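Gamma-glutamylcyclotransferase (Homo sapiens, PDB 3CRY) catalyses the release of 5-oxoproline from gamma-glutamyl dipeptides, acts as a homodimer and can induce release of cytochrome c from mitochondria. Local coordinates at residues Glu15-Phe20 with Ser89-Leu94; Pro36-Phe41 with Trp84-Ser89; Arg45-Lys50 with Gly76-Gly81. The protein carries 1 engineered substitution. One frame throughout, in Å; residues are numbered along the deposited sequence. Where two conformers were deposited one is given.

Contact 1: Glu15-Phe20 with Ser89-Leu94; sequences ESFLYF and SNLNSL
The start of helix 91-97 packs against one side of strand 16-21, with Leu91 and Leu94 set against the aromatic rings of Phe17 and Tyr19. In one of the two conformers of Leu91, CD1 sits over the middle of the Phe17 ring, 3.5 Å from its centroid and 8° off the normal; this CH-pi contact holds for that conformer alone and is less certain than the one made by Leu94. The rim of the Phe17 ring meets Leu94, with CZ 4.0 Å from Leu94 CD2. That same methyl lies over a face of the Tyr19 ring, displaced from the centre towards CG, which is 3.9 Å from Leu94 CD2. Backbone bonds tie strand 16-21 to Trp84 and Met86 of strand 77-87 and to Arg123 of strand 119-126, joining the two ends of the five-stranded antiparallel sheet, consistent with a barrel-like closure. Tyr19, inferred to bind substrate, lies with its side chain about 4 Å, nearest atoms, from that of Gln98, the engineered substitution at the position of the catalytic proton acceptor. Tyr19 OH is hydrogen-bonded to Asn25 ND2. Near the plane of the Phe17 ring, at its edge, Asn90 CB comes within 4.2 Å of Phe17 CE1.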
loop_
_atom_site.group_PDB
_atom_site.type_symbol
_atom_site.label_atom_id
_atom_site.label_comp_id
_atom_site.label_asym_id
_atom_site.label_seq_id
_atom_site.Cartn_x
_atom_site.Cartn_y
_atom_site.Cartn_z
ATOM N N GLU A 15 -20.084 -12.584 -2.533
ATOM C CA GLU A 15 -19.417 -13.825 -2.170
ATOM C C GLU A 15 -17.939 -13.800 -2.608
ATOM O O GLU A 15 -17.119 -14.526 -2.048
ATOM C CB GLU A 15 -20.191 -14.987 -2.824
ATOM C CG GLU A 15 -19.545 -16.387 -2.797
ATOM C CD GLU A 15 -20.197 -17.353 -1.799
ATOM O OE1 GLU A 15 -19.464 -18.200 -1.231
ATOM O OE2 GLU A 15 -21.433 -17.281 -1.596
ATOM N N SER A 16 -17.615 -12.947 -3.587
ATOM C CA SER A 16 -16.299 -12.972 -4.256
ATOM C C SER A 16 -15.536 -11.659 -4.193
ATOM O O SER A 16 -16.102 -10.599 -3.916
ATOM C CB SER A 16 -16.465 -13.363 -5.726
ATOM O OG SER A 16 -17.055 -14.644 -5.827
ATOM N N PHE A 17 -14.236 -11.739 -4.470
ATOM C CA PHE A 17 -13.425 -10.545 -4.641
ATOM C C PHE A 17 -12.475 -10.758 -5.817
ATOM O O PHE A 17 -12.242 -11.888 -6.231
ATOM C CB PHE A 17 -12.664 -10.179 -3.354
ATOM C CG PHE A 17 -11.504 -11.082 -3.040
ATOM C CD1 PHE A 17 -11.706 -12.310 -2.400
ATOM C CD2 PHE A 17 -10.201 -10.703 -3.378
ATOM C CE1 PHE A 17 -10.636 -13.142 -2.088
ATOM C CE2 PHE A 17 -9.118 -11.534 -3.081
ATOM C CZ PHE A 17 -9.326 -12.755 -2.439
ATOM N N LEU A 18 -11.929 -9.666 -6.333
ATOM C CA LEU A 18 -11.001 -9.735 -7.471
ATOM C C LEU A 18 -9.591 -9.426 -6.982
ATOM O O LEU A 18 -9.395 -8.515 -6.172
ATOM C CB LEU A 18 -11.414 -8.738 -8.551
ATOM C CG LEU A 18 -12.821 -8.915 -9.138
ATOM C CD1 LEU A 18 -13.106 -7.826 -10.115
ATOM C CD2 LEU A 18 -12.963 -10.289 -9.803
ATOM N N TYR A 19 -8.622 -10.191 -7.485
ATOM C CA TYR A 19 -7.222 -10.123 -7.045
ATOM C C TYR A 19 -6.341 -9.859 -8.280
ATOM O O TYR A 19 -6.402 -10.601 -9.246
ATOM C CB TYR A 19 -6.824 -11.439 -6.338
ATOM C CG TYR A 19 -5.316 -11.653 -6.255
ATOM C CD1 TYR A 19 -4.477 -10.673 -5.696
ATOM C CD2 TYR A 19 -4.731 -12.828 -6.713
ATOM C CE1 TYR A 19 -3.081 -10.854 -5.642
ATOM C CE2 TYR A 19 -3.343 -13.028 -6.638
ATOM C CZ TYR A 19 -2.529 -12.041 -6.118
ATOM O OH TYR A 19 -1.167 -12.219 -6.059
ATOM N N PHE A 20 -5.522 -8.802 -8.228
ATOM C CA PHE A 20 -4.646 -8.435 -9.347
ATOM C C PHE A 20 -3.235 -8.960 -9.080
ATOM O O PHE A 20 -2.554 -8.511 -8.131
ATOM C CB PHE A 20 -4.636 -6.898 -9.544
ATOM C CG PHE A 20 -3.679 -6.403 -10.612
ATOM C CD1 PHE A 20 -4.002 -6.541 -11.973
ATOM C CD2 PHE A 20 -2.471 -5.769 -10.261
ATOM C CE1 PHE A 20 -3.119 -6.083 -12.986
ATOM C CE2 PHE A 20 -1.604 -5.281 -11.261
ATOM C CZ PHE A 20 -1.936 -5.440 -12.629
ATOM N N SER A 89 -13.982 -16.081 1.416
ATOM C CA SER A 89 -13.418 -17.026 2.399
ATOM C C SER A 89 -11.891 -17.238 2.298
ATOM O O SER A 89 -11.265 -17.799 3.227
ATOM C CB SER A 89 -14.123 -18.390 2.282
ATOM O OG SER A 89 -13.909 -18.949 0.996
ATOM N N ASN A 90 -11.331 -16.783 1.174
ATOM C CA ASN A 90 -9.922 -16.934 0.793
ATOM C C ASN A 90 -9.028 -15.758 1.236
ATOM O O ASN A 90 -7.802 -15.885 1.215
ATOM C CB ASN A 90 -9.839 -17.043 -0.741
ATOM C CG ASN A 90 -8.926 -18.160 -1.223
ATOM O OD1 ASN A 90 -7.715 -18.169 -0.963
ATOM N ND2 ASN A 90 -9.503 -19.096 -1.974
ATOM N N LEU A 91 -9.640 -14.630 1.612
ATOM C CA LEU A 91 -8.948 -13.368 1.963
ATOM C C LEU A 91 -7.787 -13.568 2.946
ATOM O O LEU A 91 -6.632 -13.215 2.668
ATOM C CB LEU A 91 -9.951 -12.364 2.565
ATOM C CG LEU A 91 -10.384 -11.028 1.938
ATOM C CD1 LEU A 91 -9.942 -10.796 0.514
ATOM C CD2 LEU A 91 -11.894 -10.802 2.076
ATOM N N ASN A 92 -8.097 -14.122 4.120
ATOM C CA ASN A 92 -7.075 -14.329 5.129
ATOM C C ASN A 92 -5.919 -15.216 4.670
ATOM O O ASN A 92 -4.763 -14.950 5.005
ATOM C CB ASN A 92 -7.701 -14.857 6.425
ATOM C CG ASN A 92 -8.532 -13.799 7.123
ATOM O OD1 ASN A 92 -8.337 -12.601 6.909
ATOM N ND2 ASN A 92 -9.476 -14.238 7.961
ATOM N N SER A 93 -6.235 -16.251 3.897
ATOM C CA SER A 93 -5.216 -17.155 3.369
ATOM C C SER A 93 -4.248 -16.444 2.419
ATOM O O SER A 93 -3.032 -16.625 2.504
ATOM C CB SER A 93 -5.874 -18.350 2.681
ATOM O OG SER A 93 -4.885 -19.202 2.136
ATOM N N LEU A 94 -4.799 -15.635 1.513
ATOM C CA LEU A 94 -3.983 -14.915 0.530
ATOM C C LEU A 94 -3.036 -13.944 1.231
ATOM O O LEU A 94 -1.851 -13.868 0.898
ATOM C CB LEU A 94 -4.890 -14.190 -0.469
ATOM C CG LEU A 94 -4.245 -13.627 -1.742
ATOM C CD1 LEU A 94 -3.450 -14.696 -2.531
ATOM C CD2 LEU A 94 -5.301 -12.938 -2.612
#

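Contact 2: Pro36-Phe41 with Trp84-Ser89; sequences PSAAFF and WKMNKS
Trp84 turns the CE3/CZ3 edge of its indole to the backbone of Ala39 and Phe40, where strands 39-46 and 77-87 run antiparallel in the main sheet of the enzyme. Ala39 and Lys85 form the hydrogen-bonded pair, Lys85 N giving to Ala39 O at 2.8 Å and Ala39 N to Lys85 O at 3.0 Å. The short segments 39-41 and 84-87 are splayed, their directions 133° apart, and in the next, non-hydrogen-bonded pair the side chains of Phe40 and Trp84 diverge. Trp84 CE3 comes to 3.4 Å from Phe40 N, and the ring edge meets Ala39 C. Ala38 CB approaches the indole obliquely and also touches Met86 CG at 3.9 Å. Helix 28-34 adds Thr28 and Ile31 to the surroundings of the indole, and Trp84 NE1 gives its hydrogen to Asn25 O. An alanine here removes the indole, and with it the donor to Asn25 O, and would probably open a gap between Ala38 CB, the Ala39-Phe40 backbone and Ile31. Ala39 and Lys85 put their side chains on the same face of the sheet, where the extended lysine chain leads away from the neighbouring strand. Its root meets Phe41, whose CD1 lies 4.3 Å from Lys85 CB, the methylene standing obliquely to the ring. Ahead of Ala38, where the chain is still loop, a water bridges the segments, 2.8 Å from Ser37 OG and accepting from Asn87 N at 3.1 Å.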
loop_
_atom_site.group_PDB
_atom_site.type_symbol
_atom_site.label_atom_id
_atom_site.label_comp_id
_atom_site.label_asym_id
_atom_site.label_seq_id
_atom_site.Cartn_x
_atom_site.Cartn_y
_atom_site.Cartn_z
ATOM N N PRO A 36 -6.408 -23.112 -4.831
ATOM C CA PRO A 36 -6.920 -23.957 -5.922
ATOM C C PRO A 36 -8.254 -23.535 -6.548
ATOM O O PRO A 36 -8.534 -23.918 -7.684
ATOM C CB PRO A 36 -7.008 -25.366 -5.305
ATOM C CG PRO A 36 -6.678 -25.237 -3.889
ATOM C CD PRO A 36 -6.290 -23.833 -3.552
ATOM N N SER A 37 -9.057 -22.730 -5.857
ATOM C CA SER A 37 -10.353 -22.345 -6.441
ATOM C C SER A 37 -10.331 -20.977 -7.174
ATOM O O SER A 37 -11.354 -20.545 -7.695
ATOM C CB SER A 37 -11.485 -22.401 -5.413
ATOM O OG SER A 37 -11.303 -21.436 -4.404
ATOM N N ALA A 38 -9.173 -20.313 -7.193
ATOM C CA ALA A 38 -9.007 -19.084 -7.990
ATOM C C ALA A 38 -9.407 -19.350 -9.442
ATOM O O ALA A 38 -9.041 -20.380 -10.023
ATOM C CB ALA A 38 -7.564 -18.591 -7.927
ATOM N N ALA A 39 -10.152 -18.423 -10.028
ATOM C CA ALA A 39 -10.568 -18.541 -11.423
ATOM C C ALA A 39 -10.101 -17.335 -12.229
ATOM O O ALA A 39 -10.218 -16.184 -11.774
ATOM C CB ALA A 39 -12.074 -18.674 -11.505
ATOM N N PHE A 40 -9.553 -17.585 -13.417
ATOM C CA PHE A 40 -9.178 -16.494 -14.325
ATOM C C PHE A 40 -10.385 -15.600 -14.598
ATOM O O PHE A 40 -11.468 -16.096 -14.932
ATOM C CB PHE A 40 -8.643 -17.033 -15.662
ATOM C CG PHE A 40 -8.303 -15.942 -16.664
ATOM C CD1 PHE A 40 -7.059 -15.310 -16.630
ATOM C CD2 PHE A 40 -9.237 -15.536 -17.631
ATOM C CE1 PHE A 40 -6.751 -14.297 -17.557
ATOM C CE2 PHE A 40 -8.937 -14.515 -18.555
ATOM C CZ PHE A 40 -7.684 -13.889 -18.502
ATOM N N PHE A 41 -10.179 -14.286 -14.461
ATOM C CA PHE A 41 -11.231 -13.289 -14.715
ATOM C C PHE A 41 -10.923 -12.436 -15.943
ATOM O O PHE A 41 -11.742 -12.367 -16.860
ATOM C CB PHE A 41 -11.463 -12.436 -13.467
ATOM C CG PHE A 41 -12.653 -11.509 -13.548
ATOM C CD1 PHE A 41 -13.938 -11.995 -13.327
ATOM C CD2 PHE A 41 -12.476 -10.145 -13.772
ATOM C CE1 PHE A 41 -15.054 -11.134 -13.371
ATOM C CE2 PHE A 41 -13.579 -9.273 -13.825
ATOM C CZ PHE A 41 -14.872 -9.772 -13.623
ATOM N N TRP A 84 -7.713 -12.321 -10.966
ATOM C CA TRP A 84 -8.300 -13.585 -10.516
ATOM C C TRP A 84 -9.562 -13.351 -9.691
ATOM O O TRP A 84 -9.592 -12.471 -8.829
ATOM C CB TRP A 84 -7.301 -14.368 -9.645
ATOM C CG TRP A 84 -6.035 -14.765 -10.363
ATOM C CD1 TRP A 84 -4.837 -14.111 -10.323
ATOM C CD2 TRP A 84 -5.852 -15.895 -11.232
ATOM N NE1 TRP A 84 -3.914 -14.758 -11.114
ATOM C CE2 TRP A 84 -4.506 -15.858 -11.683
ATOM C CE3 TRP A 84 -6.690 -16.946 -11.659
ATOM C CZ2 TRP A 84 -3.970 -16.835 -12.567
ATOM C CZ3 TRP A 84 -6.161 -17.914 -12.540
ATOM C CH2 TRP A 84 -4.807 -17.841 -12.988
ATOM N N LYS A 85 -10.597 -14.158 -9.932
ATOM C CA LYS A 85 -11.789 -14.122 -9.079
ATOM C C LYS A 85 -11.650 -15.187 -8.000
ATOM O O LYS A 85 -11.412 -16.374 -8.297
ATOM C CB LYS A 85 -13.044 -14.391 -9.912
ATOM C CG LYS A 85 -14.354 -14.218 -9.145
ATOM C CD LYS A 85 -15.504 -14.502 -10.109
ATOM C CE LYS A 85 -16.808 -13.909 -9.631
ATOM N NZ LYS A 85 -17.922 -14.464 -10.468
ATOM N N MET A 86 -11.798 -14.762 -6.749
ATOM C CA MET A 86 -11.630 -15.651 -5.601
ATOM C C MET A 86 -12.788 -15.515 -4.617
ATOM O O MET A 86 -13.456 -14.466 -4.583
ATOM C CB MET A 86 -10.299 -15.336 -4.921
ATOM C CG MET A 86 -9.089 -15.762 -5.761
ATOM S SD MET A 86 -7.504 -15.255 -5.057
ATOM C CE MET A 86 -7.422 -16.372 -3.675
ATOM N N ASN A 87 -13.046 -16.556 -3.829
ATOM C CA ASN A 87 -14.066 -16.457 -2.781
ATOM C C ASN A 87 -13.577 -15.634 -1.592
ATOM O O ASN A 87 -12.410 -15.705 -1.214
ATOM C CB ASN A 87 -14.548 -17.832 -2.312
ATOM C CG ASN A 87 -15.820 -17.741 -1.476
ATOM O OD1 ASN A 87 -15.777 -17.432 -0.285
ATOM N ND2 ASN A 87 -16.958 -17.988 -2.107
ATOM N N LYS A 88 -14.466 -14.833 -1.007
ATOM C CA LYS A 88 -14.075 -13.995 0.137
ATOM C C LYS A 88 -13.570 -14.816 1.336
ATOM O O LYS A 88 -12.787 -14.325 2.152
ATOM C CB LYS A 88 -15.186 -13.011 0.529
ATOM C CG LYS A 88 -15.169 -11.740 -0.303
ATOM C CD LYS A 88 -16.200 -10.727 0.183
ATOM C CE LYS A 88 -16.265 -9.538 -0.759
ATOM N NZ LYS A 88 -17.609 -8.877 -0.712
ATOM N N SER A 89 -13.982 -16.081 1.416
ATOM C CA SER A 89 -13.418 -17.026 2.399
ATOM C C SER A 89 -11.891 -17.238 2.298
ATOM O O SER A 89 -11.265 -17.799 3.227
ATOM C CB SER A 89 -14.123 -18.390 2.282
ATOM O OG SER A 89 -13.909 -18.949 0.996
HETATM O O HOH W 1 -10.840 -18.662 -4.156
#

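Contact 3: Arg45-Lys50 with Gly76-Gly81; sequences RLQDFK and GDEVWG
Arg45 lies across Trp80 and ends at Glu78, on one face of the antiparallel ladder between strands 39-46 and 77-87. Its CB stands over the centre of the Trp80 six-membered ring, 3.5 Å from the centroid and 5° off the normal, in a CH-pi contact. Arg45 CG lies 4.0 Å from Trp80 CE2, at the ring fusion, and near Glu78 CB, and CD packs against the carboxylate, 3.4 Å from Glu78 CD. There the chain bends (chi3 50°), and NE lies 3.7 Å from Trp80 CZ2, which stands over a face of the guanidinium, towards its rim. At the tip, NH1 makes a salt bridge to Glu78 OE2 at 3.2 Å: OE2 lies in the guanidinium plane, and NH1 reaches it on the syn side, tilted from the carboxylate plane. The NH1 bond to OE1 is weak. Trp80 NE1 also gives its hydrogen to OE2, from the same face of the carboxylate as NH1, and the two donors would probably stabilise its negative charge. Leu46 and Val79 occupy the opposite face of the ladder, their backbones joined by two hydrogen bonds. At Gln47 and Asp48 the chain turns a corner into strand 49-56 of the three-stranded sheet, where Phe49 packs on Val106 of the second subunit. Asp48 N bonds Asp77 O at 2.8 Å, and Asp48 OD1 takes the hydrogen of Gly76 N on its anti lone pair, 2.8 Å away and almost straight at 177°.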
loop_
_atom_site.group_PDB
_atom_site.type_symbol
_atom_site.label_atom_id
_atom_site.label_comp_id
_atom_site.label_asym_id
_atom_site.label_seq_id
_atom_site.Cartn_x
_atom_site.Cartn_y
_atom_site.Cartn_z
ATOM N N ARG A 45 -4.515 -3.714 -17.045
ATOM C CA ARG A 45 -3.374 -2.802 -16.956
ATOM C C ARG A 45 -3.510 -1.878 -15.749
ATOM O O ARG A 45 -4.554 -1.236 -15.557
ATOM C CB ARG A 45 -3.258 -1.968 -18.252
ATOM C CG ARG A 45 -2.240 -0.827 -18.168
ATOM C CD ARG A 45 -1.810 -0.225 -19.515
ATOM N NE ARG A 45 -2.911 0.144 -20.400
ATOM C CZ ARG A 45 -2.744 0.516 -21.674
ATOM N NH1 ARG A 45 -1.520 0.571 -22.214
ATOM N NH2 ARG A 45 -3.793 0.843 -22.426
ATOM N N LEU A 46 -2.450 -1.818 -14.935
ATOM C CA LEU A 46 -2.368 -0.842 -13.865
ATOM C C LEU A 46 -1.559 0.364 -14.350
ATOM O O LEU A 46 -0.357 0.269 -14.618
ATOM C CB LEU A 46 -1.805 -1.477 -12.576
ATOM C CG LEU A 46 -1.616 -0.548 -11.369
ATOM C CD1 LEU A 46 -2.932 0.038 -10.874
ATOM C CD2 LEU A 46 -0.887 -1.301 -10.246
ATOM N N GLN A 47 -2.248 1.497 -14.480
ATOM C CA GLN A 47 -1.622 2.726 -14.967
ATOM C C GLN A 47 -0.786 3.402 -13.861
ATOM O O GLN A 47 -1.178 3.404 -12.683
ATOM C CB GLN A 47 -2.731 3.660 -15.502
ATOM C CG GLN A 47 -2.320 4.629 -16.608
ATOM C CD GLN A 47 -1.680 3.942 -17.806
ATOM O OE1 GLN A 47 -0.484 4.073 -18.019
ATOM N NE2 GLN A 47 -2.464 3.176 -18.560
ATOM N N ASP A 48 0.358 3.971 -14.232
ATOM C CA ASP A 48 1.170 4.803 -13.358
ATOM C C ASP A 48 1.789 4.040 -12.170
ATOM O O ASP A 48 1.974 4.592 -11.079
ATOM C CB ASP A 48 0.404 6.064 -12.890
ATOM C CG ASP A 48 -0.127 6.905 -14.062
ATOM O OD1 ASP A 48 0.651 7.192 -14.997
ATOM O OD2 ASP A 48 -1.334 7.242 -14.061
ATOM N N PHE A 49 2.148 2.779 -12.421
ATOM C CA PHE A 49 2.982 1.989 -11.511
ATOM C C PHE A 49 4.096 1.345 -12.326
ATOM O O PHE A 49 3.945 1.164 -13.557
ATOM C CB PHE A 49 2.174 0.860 -10.860
ATOM C CG PHE A 49 1.316 1.287 -9.684
ATOM C CD1 PHE A 49 0.134 1.999 -9.886
ATOM C CD2 PHE A 49 1.668 0.913 -8.373
ATOM C CE1 PHE A 49 -0.676 2.360 -8.805
ATOM C CE2 PHE A 49 0.861 1.281 -7.298
ATOM C CZ PHE A 49 -0.307 1.987 -7.516
ATOM N N LYS A 50 5.189 0.995 -11.647
ATOM C CA LYS A 50 6.357 0.360 -12.276
ATOM C C LYS A 50 6.696 -0.923 -11.527
ATOM O O LYS A 50 6.612 -0.964 -10.284
ATOM C CB LYS A 50 7.555 1.317 -12.254
ATOM C CG LYS A 50 8.834 0.767 -12.869
ATOM C CD LYS A 50 9.972 1.808 -12.792
ATOM C CE LYS A 50 11.240 1.320 -13.490
ATOM N NZ LYS A 50 11.162 1.559 -14.958
ATOM N N GLY A 76 3.299 7.666 -15.698
ATOM C CA GLY A 76 3.711 7.369 -17.077
ATOM C C GLY A 76 4.119 5.936 -17.358
ATOM O O GLY A 76 4.183 5.529 -18.528
ATOM N N ASP A 77 4.420 5.184 -16.294
ATOM C CA ASP A 77 4.747 3.756 -16.394
ATOM C C ASP A 77 3.479 2.908 -16.301
ATOM O O ASP A 77 2.410 3.415 -15.994
ATOM C CB ASP A 77 5.735 3.360 -15.294
ATOM C CG ASP A 77 7.160 3.777 -15.608
ATOM O OD1 ASP A 77 7.676 3.377 -16.680
ATOM O OD2 ASP A 77 7.774 4.500 -14.794
ATOM N N GLU A 78 3.584 1.610 -16.578
ATOM C CA GLU A 78 2.420 0.753 -16.394
ATOM C C GLU A 78 2.858 -0.663 -16.058
ATOM O O GLU A 78 4.000 -1.043 -16.337
ATOM C CB GLU A 78 1.501 0.754 -17.628
ATOM C CG GLU A 78 2.160 0.194 -18.866
ATOM C CD GLU A 78 1.418 0.564 -20.149
ATOM O OE1 GLU A 78 0.941 1.727 -20.286
ATOM O OE2 GLU A 78 1.321 -0.320 -21.024
ATOM N N VAL A 79 1.948 -1.403 -15.430
ATOM C CA VAL A 79 2.162 -2.808 -15.092
ATOM C C VAL A 79 0.948 -3.596 -15.593
ATOM O O VAL A 79 -0.194 -3.239 -15.264
ATOM C CB VAL A 79 2.312 -2.990 -13.550
ATOM C CG1 VAL A 79 2.280 -4.470 -13.160
ATOM C CG2 VAL A 79 3.602 -2.354 -13.063
ATOM N N TRP A 80 1.190 -4.643 -16.386
ATOM C CA TRP A 80 0.114 -5.551 -16.800
ATOM C C TRP A 80 0.067 -6.762 -15.884
ATOM O O TRP A 80 1.104 -7.236 -15.407
ATOM C CB TRP A 80 0.320 -6.015 -18.240
ATOM C CG TRP A 80 -0.059 -4.960 -19.265
ATOM C CD1 TRP A 80 0.747 -3.981 -19.778
ATOM C CD2 TRP A 80 -1.335 -4.806 -19.891
ATOM N NE1 TRP A 80 0.049 -3.227 -20.700
ATOM C CE2 TRP A 80 -1.234 -3.712 -20.783
ATOM C CE3 TRP A 80 -2.557 -5.487 -19.790
ATOM C CZ2 TRP A 80 -2.315 -3.282 -21.565
ATOM C CZ3 TRP A 80 -3.643 -5.042 -20.575
ATOM C CH2 TRP A 80 -3.495 -3.959 -21.452
ATOM N N GLY A 81 -1.133 -7.288 -15.669
ATOM C CA GLY A 81 -1.263 -8.455 -14.826
ATOM C C GLY A 81 -2.539 -9.220 -15.127
ATOM O O GLY A 81 -3.254 -8.919 -16.088
HETATM O O HOH W 2 10.369 4.836 -15.109
#

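Contacts 2 and 3 both join strands 39-46 and 77-87, at sites whose centres are about 22 Å apart; contact 3 also takes in the start of strand 49-56. Contact 1 adds strand 16-21 and the helix that follows 77-87; it shares Ser89 with contact 2, and Tyr19 O and Trp84 N make a probable hydrogen bond between them. All three are partly buried, but their chemistry differs. Contact 1, the closest to the active site, is apolar, with no hydrogen bond between its segments. Contact 2 sets buried Trp84 and Met86 beside exposed Ala39, Phe40 and Lys85. Contact 3 buries the most surface, with a salt bridge on the ladder and Asp48 bonds at the corner.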